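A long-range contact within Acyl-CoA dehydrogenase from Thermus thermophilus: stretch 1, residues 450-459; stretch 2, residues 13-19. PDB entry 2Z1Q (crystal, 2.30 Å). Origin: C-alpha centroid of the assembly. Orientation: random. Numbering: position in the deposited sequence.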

ATOM      1  N   VAL B 450      28.295   2.464   3.637  1.00 36.38           N
ATOM      2  CA  VAL B 450      27.657   3.502   2.844  1.00 36.58           C
ATOM      3  C   VAL B 450      28.505   3.762   1.611  1.00 36.77           C
ATOM      4  O   VAL B 450      27.985   3.925   0.506  1.00 37.76           O
ATOM      5  CB  VAL B 450      27.498   4.799   3.667  1.00 36.03           C
ATOM      6  CG1 VAL B 450      27.349   6.002   2.747  1.00 35.97           C
ATOM      7  CG2 VAL B 450      26.288   4.665   4.573  1.00 34.06           C
ATOM      8  N   GLN B 451      29.819   3.782   1.786  1.00 36.23           N
ATOM      9  CA  GLN B 451      30.693   4.014   0.652  1.00 36.56           C
ATOM     10  C   GLN B 451      30.608   2.869  -0.340  1.00 33.87           C
ATOM     11  O   GLN B 451      30.646   3.093  -1.547  1.00 35.35           O
ATOM     12  CB  GLN B 451      32.140   4.201   1.113  1.00 38.03           C
ATOM     13  CG  GLN B 451      32.327   5.419   1.996  1.00 41.55           C
ATOM     14  CD  GLN B 451      31.846   6.702   1.335  1.00 43.54           C
ATOM     15  OE1 GLN B 451      30.924   7.358   1.822  1.00 41.18           O
ATOM     16  NE2 GLN B 451      32.472   7.068   0.220  1.00 44.55           N
ATOM     17  N   ASN B 452      30.498   1.643   0.166  1.00 32.26           N
ATOM     18  CA  ASN B 452      30.410   0.479  -0.716  1.00 32.31           C
ATOM     19  C   ASN B 452      29.128   0.520  -1.563  1.00 31.01           C
ATOM     20  O   ASN B 452      29.146   0.138  -2.733  1.00 30.96           O
ATOM     21  CB  ASN B 452      30.495  -0.823   0.098  1.00 33.95           C
ATOM     22  CG  ASN B 452      31.937  -1.177   0.518  1.00 37.49           C
ATOM     23  OD1 ASN B 452      32.153  -2.124   1.287  1.00 37.08           O
ATOM     24  ND2 ASN B 452      32.919  -0.429   0.011  1.00 35.49           N
ATOM     25  N   LEU B 453      28.026   0.992  -0.984  1.00 30.54           N
ATOM     26  CA  LEU B 453      26.768   1.107  -1.722  1.00 30.94           C
ATOM     27  C   LEU B 453      27.028   1.992  -2.926  1.00 30.77           C
ATOM     28  O   LEU B 453      26.636   1.654  -4.041  1.00 32.25           O
ATOM     29  CB  LEU B 453      25.667   1.730  -0.846  1.00 30.58           C
ATOM     30  CG  LEU B 453      25.180   0.856   0.312  1.00 30.39           C
ATOM     31  CD1 LEU B 453      24.175   1.603   1.164  1.00 30.70           C
ATOM     32  CD2 LEU B 453      24.566  -0.411  -0.252  1.00 28.75           C
ATOM     33  N   LYS B 454      27.720   3.110  -2.703  1.00 31.12           N
ATOM     34  CA  LYS B 454      28.049   4.031  -3.790  1.00 31.92           C
ATOM     35  C   LYS B 454      28.832   3.280  -4.850  1.00 31.93           C
ATOM     36  O   LYS B 454      28.588   3.439  -6.043  1.00 31.93           O
ATOM     37  CB  LYS B 454      28.888   5.195  -3.282  1.00 31.69           C
ATOM     38  CG  LYS B 454      28.288   5.879  -2.080  1.00 34.14           C
ATOM     39  CD  LYS B 454      29.143   7.041  -1.630  1.00 34.14           C
ATOM     40  CE  LYS B 454      28.544   7.686  -0.401  1.00 35.12           C
ATOM     41  NZ  LYS B 454      29.364   8.850   0.029  1.00 35.05           N
ATOM     42  N   LYS B 455      29.780   2.466  -4.404  1.00 32.76           N
ATOM     43  CA  LYS B 455      30.578   1.677  -5.337  1.00 33.78           C
ATOM     44  C   LYS B 455      29.681   0.669  -6.055  1.00 31.96           C
ATOM     45  O   LYS B 455      29.821   0.460  -7.262  1.00 31.89           O
ATOM     46  CB  LYS B 455      31.696   0.922  -4.599  1.00 35.64           C
ATOM     47  CG  LYS B 455      32.765   1.814  -3.986  1.00 38.86           C
ATOM     48  CD  LYS B 455      33.880   0.989  -3.352  1.00 42.53           C
ATOM     49  CE  LYS B 455      35.017   1.886  -2.865  1.00 44.67           C
ATOM     50  NZ  LYS B 455      34.600   2.788  -1.757  1.00 47.17           N
ATOM     51  N   LEU B 456      28.762   0.050  -5.316  1.00 30.07           N
ATOM     52  CA  LEU B 456      27.861  -0.944  -5.900  1.00 31.01           C
ATOM     53  C   LEU B 456      27.113  -0.345  -7.084  1.00 30.77           C
ATOM     54  O   LEU B 456      27.056  -0.942  -8.163  1.00 30.26           O
ATOM     55  CB  LEU B 456      26.853  -1.451  -4.854  1.00 31.41           C
ATOM     56  CG  LEU B 456      25.853  -2.525  -5.322  1.00 32.23           C
ATOM     57  CD1 LEU B 456      26.594  -3.801  -5.706  1.00 31.56           C
ATOM     58  CD2 LEU B 456      24.855  -2.815  -4.209  1.00 30.39           C
ATOM     59  N   ALA B 457      26.548   0.840  -6.870  1.00 31.36           N
ATOM     60  CA  ALA B 457      25.808   1.554  -7.907  1.00 32.35           C
ATOM     61  C   ALA B 457      26.704   1.759  -9.115  1.00 33.89           C
ATOM     62  O   ALA B 457      26.328   1.444 -10.242  1.00 34.97           O
ATOM     63  CB  ALA B 457      25.335   2.903  -7.377  1.00 32.41           C
ATOM     64  N   LEU B 458      27.897   2.292  -8.872  1.00 35.08           N
ATOM     65  CA  LEU B 458      28.849   2.537  -9.952  1.00 36.47           C
ATOM     66  C   LEU B 458      29.182   1.265 -10.717  1.00 36.07           C
ATOM     67  O   LEU B 458      29.292   1.274 -11.941  1.00 37.33           O
ATOM     68  CB  LEU B 458      30.135   3.151  -9.394  1.00 37.48           C
ATOM     69  CG  LEU B 458      30.043   4.630  -9.009  1.00 39.55           C
ATOM     70  CD1 LEU B 458      31.178   5.027  -8.069  1.00 40.12           C
ATOM     71  CD2 LEU B 458      30.069   5.453 -10.282  1.00 41.01           C
ATOM     72  N   MET B 459      29.335   0.162  -9.999  1.00 36.06           N
ATOM     73  CA  MET B 459      29.676  -1.094 -10.646  1.00 34.91           C
ATOM     74  C   MET B 459      28.579  -1.536 -11.606  1.00 33.72           C
ATOM     75  O   MET B 459      28.847  -1.876 -12.759  1.00 34.24           O
ATOM     76  CB  MET B 459      29.908  -2.186  -9.603  1.00 34.20           C
ATOM     77  CG  MET B 459      30.610  -3.405 -10.153  1.00 35.23           C
ATOM     78  SD  MET B 459      30.102  -4.905  -9.289  1.00 40.48           S
ATOM     79  CE  MET B 459      30.914  -4.708  -7.708  1.00 39.91           C
TER
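Stretch 2 13-19: GWLLEVP

Residues 13-19 pack as a short, mostly irregular segment against one side of the helix formed by residues 450-459, and the contact joins parts of the chain more than 430 residues apart. The helix runs through the whole of its stretch and extends beyond it in both directions. Gly-13 to Leu-15 have helical backbone angles but lack the regular bonding of a helix; the carbonyl O of Gly-13 receives the N of Leu-16 and the N of Glu-17, each at 3.1 Å, which draws the segment into a turn. From Glu-17 onward the backbone is extended, with phi/psi of -127/166° at Glu-17, -90/138° at Val-18 and -68/139° at Pro-19. The nearest pair of CA atoms across the contact is that of Lys-454 and Leu-15, 6.0 Å apart, and the two residues also give up the most surface, 86 and 75 Å² of the 326 Å² buried in total.

Lys-454 points its CA-to-CB bond toward the segment and carries a nearly straight side chain, chi1 in the m well and chi2 to chi4 all t. This extension brings its NZ to the backbone of the turn, where it donates a hydrogen bond to the carbonyl O of Trp-14 at 2.7 Å. The same NZ donates to OE1 of Gln-451, one helical turn earlier, at 2.8 Å, and is also hydrogen-bonded elsewhere in the structure. A buried ammonium group is thus supplied with acceptors, one of them a main-chain oxygen that the irregular backbone leaves available. The methylene chain leading to it makes contacts of its own: CD lies 3.8 Å from O of Leu-15, and CE lies 4.4 Å from CE3 of Trp-14, at the edge of the indole and near its plane. The Trp-14 side chain leaves its backbone sideways to the helix, but its end comes nearer.

Leu-15 fills the space between Lys-454 and Leu-458, two residues one turn apart on the helix. Its CA-to-CB bond is directed sideways, and the t, m rotamer brings the end of the side chain closer to the helix. CD2 reaches CB of Lys-454 at 3.8 Å, while CD1 meets CD1 of Leu-458 at 3.5 Å, an apolar contact. Leu-458, pointing toward the segment and covered over 39 Å², therefore extends the contact along the helix beyond the lysine. The CA-to-CB bond of Ala-457, the residue before Leu-458, also points toward the segment, but its small side chain comes no nearer than 5.4 Å.

Beyond the turn, the segment follows the helix back toward its N-terminal end, so that Val-18 lies near Gln-451. Gln-451 starts sideways and, with chi1 and chi2 both m, brings its amide end closer; its OE1 is 3.6 Å from CG2 of Val-18. The order of contacts, Leu-458 and Lys-454 with Leu-15, then Gln-451 with Val-18, shows that the two stretches run in opposite overall directions.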

ATOM      1  N   GLY B  13      28.178  15.042  -5.936  1.00 56.78           N
ATOM      2  CA  GLY B  13      29.523  14.944  -5.401  1.00 55.70           C
ATOM      3  C   GLY B  13      29.642  13.956  -4.261  1.00 54.53           C
ATOM      4  O   GLY B  13      30.711  13.387  -4.032  1.00 54.42           O
ATOM      5  N   TRP B  14      28.546  13.748  -3.537  1.00 53.84           N
ATOM      6  CA  TRP B  14      28.538  12.819  -2.414  1.00 53.19           C
ATOM      7  C   TRP B  14      28.795  11.398  -2.897  1.00 54.25           C
ATOM      8  O   TRP B  14      29.006  10.484  -2.100  1.00 54.48           O
ATOM      9  CB  TRP B  14      27.194  12.873  -1.690  1.00 51.80           C
ATOM     10  CG  TRP B  14      26.030  12.713  -2.610  1.00 50.03           C
ATOM     11  CD1 TRP B  14      25.366  13.701  -3.272  1.00 49.56           C
ATOM     12  CD2 TRP B  14      25.427  11.482  -3.019  1.00 49.96           C
ATOM     13  NE1 TRP B  14      24.383  13.166  -4.069  1.00 49.67           N
ATOM     14  CE2 TRP B  14      24.400  11.804  -3.933  1.00 49.65           C
ATOM     15  CE3 TRP B  14      25.656  10.137  -2.703  1.00 50.19           C
ATOM     16  CZ2 TRP B  14      23.600  10.829  -4.538  1.00 49.71           C
ATOM     17  CZ3 TRP B  14      24.860   9.164  -3.306  1.00 50.43           C
ATOM     18  CH2 TRP B  14      23.845   9.518  -4.212  1.00 49.78           C
ATOM     19  N   LEU B  15      28.782  11.217  -4.209  1.00 55.00           N
ATOM     20  CA  LEU B  15      28.990   9.905  -4.786  1.00 57.61           C
ATOM     21  C   LEU B  15      30.471   9.525  -4.869  1.00 59.26           C
ATOM     22  O   LEU B  15      30.817   8.346  -4.759  1.00 58.07           O
ATOM     23  CB  LEU B  15      28.340   9.860  -6.172  1.00 58.22           C
ATOM     24  CG  LEU B  15      28.048   8.492  -6.783  1.00 59.04           C
ATOM     25  CD1 LEU B  15      29.341   7.841  -7.242  1.00 60.45           C
ATOM     26  CD2 LEU B  15      27.321   7.623  -5.763  1.00 58.22           C
ATOM     27  N   LEU B  16      31.341  10.518  -5.053  1.00 60.95           N
ATOM     28  CA  LEU B  16      32.775  10.263  -5.144  1.00 62.48           C
ATOM     29  C   LEU B  16      33.488  10.576  -3.831  1.00 63.37           C
ATOM     30  O   LEU B  16      34.441   9.895  -3.459  1.00 63.62           O
ATOM     31  CB  LEU B  16      33.395  11.085  -6.278  1.00 62.45           C
ATOM     32  CG  LEU B  16      32.852  10.875  -7.695  1.00 62.88           C
ATOM     33  CD1 LEU B  16      32.818   9.388  -8.026  1.00 61.58           C
ATOM     34  CD2 LEU B  16      31.459  11.482  -7.800  1.00 63.80           C
ATOM     35  N   GLU B  17      33.024  11.608  -3.132  1.00 64.00           N
ATOM     36  CA  GLU B  17      33.625  11.989  -1.860  1.00 64.66           C
ATOM     37  C   GLU B  17      32.597  12.077  -0.745  1.00 63.81           C
ATOM     38  O   GLU B  17      31.395  12.082  -0.989  1.00 63.93           O
ATOM     39  CB  GLU B  17      34.348  13.326  -1.994  1.00 66.23           C
ATOM     40  CG  GLU B  17      35.581  13.256  -2.870  1.00 70.01           C
ATOM     41  CD  GLU B  17      36.318  14.576  -2.938  1.00 72.01           C
ATOM     42  OE1 GLU B  17      37.344  14.646  -3.646  1.00 73.33           O
ATOM     43  OE2 GLU B  17      35.870  15.543  -2.284  1.00 74.27           O
ATOM     44  N   VAL B  18      33.090  12.136   0.486  1.00 63.52           N
ATOM     45  CA  VAL B  18      32.227  12.235   1.655  1.00 61.76           C
ATOM     46  C   VAL B  18      31.998  13.712   1.942  1.00 60.22           C
ATOM     47  O   VAL B  18      32.916  14.521   1.847  1.00 60.98           O
ATOM     48  CB  VAL B  18      32.884  11.570   2.886  1.00 62.86           C
ATOM     49  CG1 VAL B  18      32.003  11.756   4.112  1.00 63.58           C
ATOM     50  CG2 VAL B  18      33.113  10.092   2.613  1.00 61.78           C
ATOM     51  N   PRO B  19      30.756  14.085   2.279  1.00 58.89           N
ATOM     52  CA  PRO B  19      30.440  15.486   2.573  1.00 57.54           C
ATOM     53  C   PRO B  19      31.091  15.982   3.864  1.00 56.77           C
ATOM     54  O   PRO B  19      31.136  15.264   4.860  1.00 56.57           O
ATOM     55  CB  PRO B  19      28.916  15.474   2.642  1.00 57.05           C
ATOM     56  CG  PRO B  19      28.620  14.105   3.170  1.00 57.23           C
ATOM     57  CD  PRO B  19      29.552  13.243   2.365  1.00 58.01           C
TER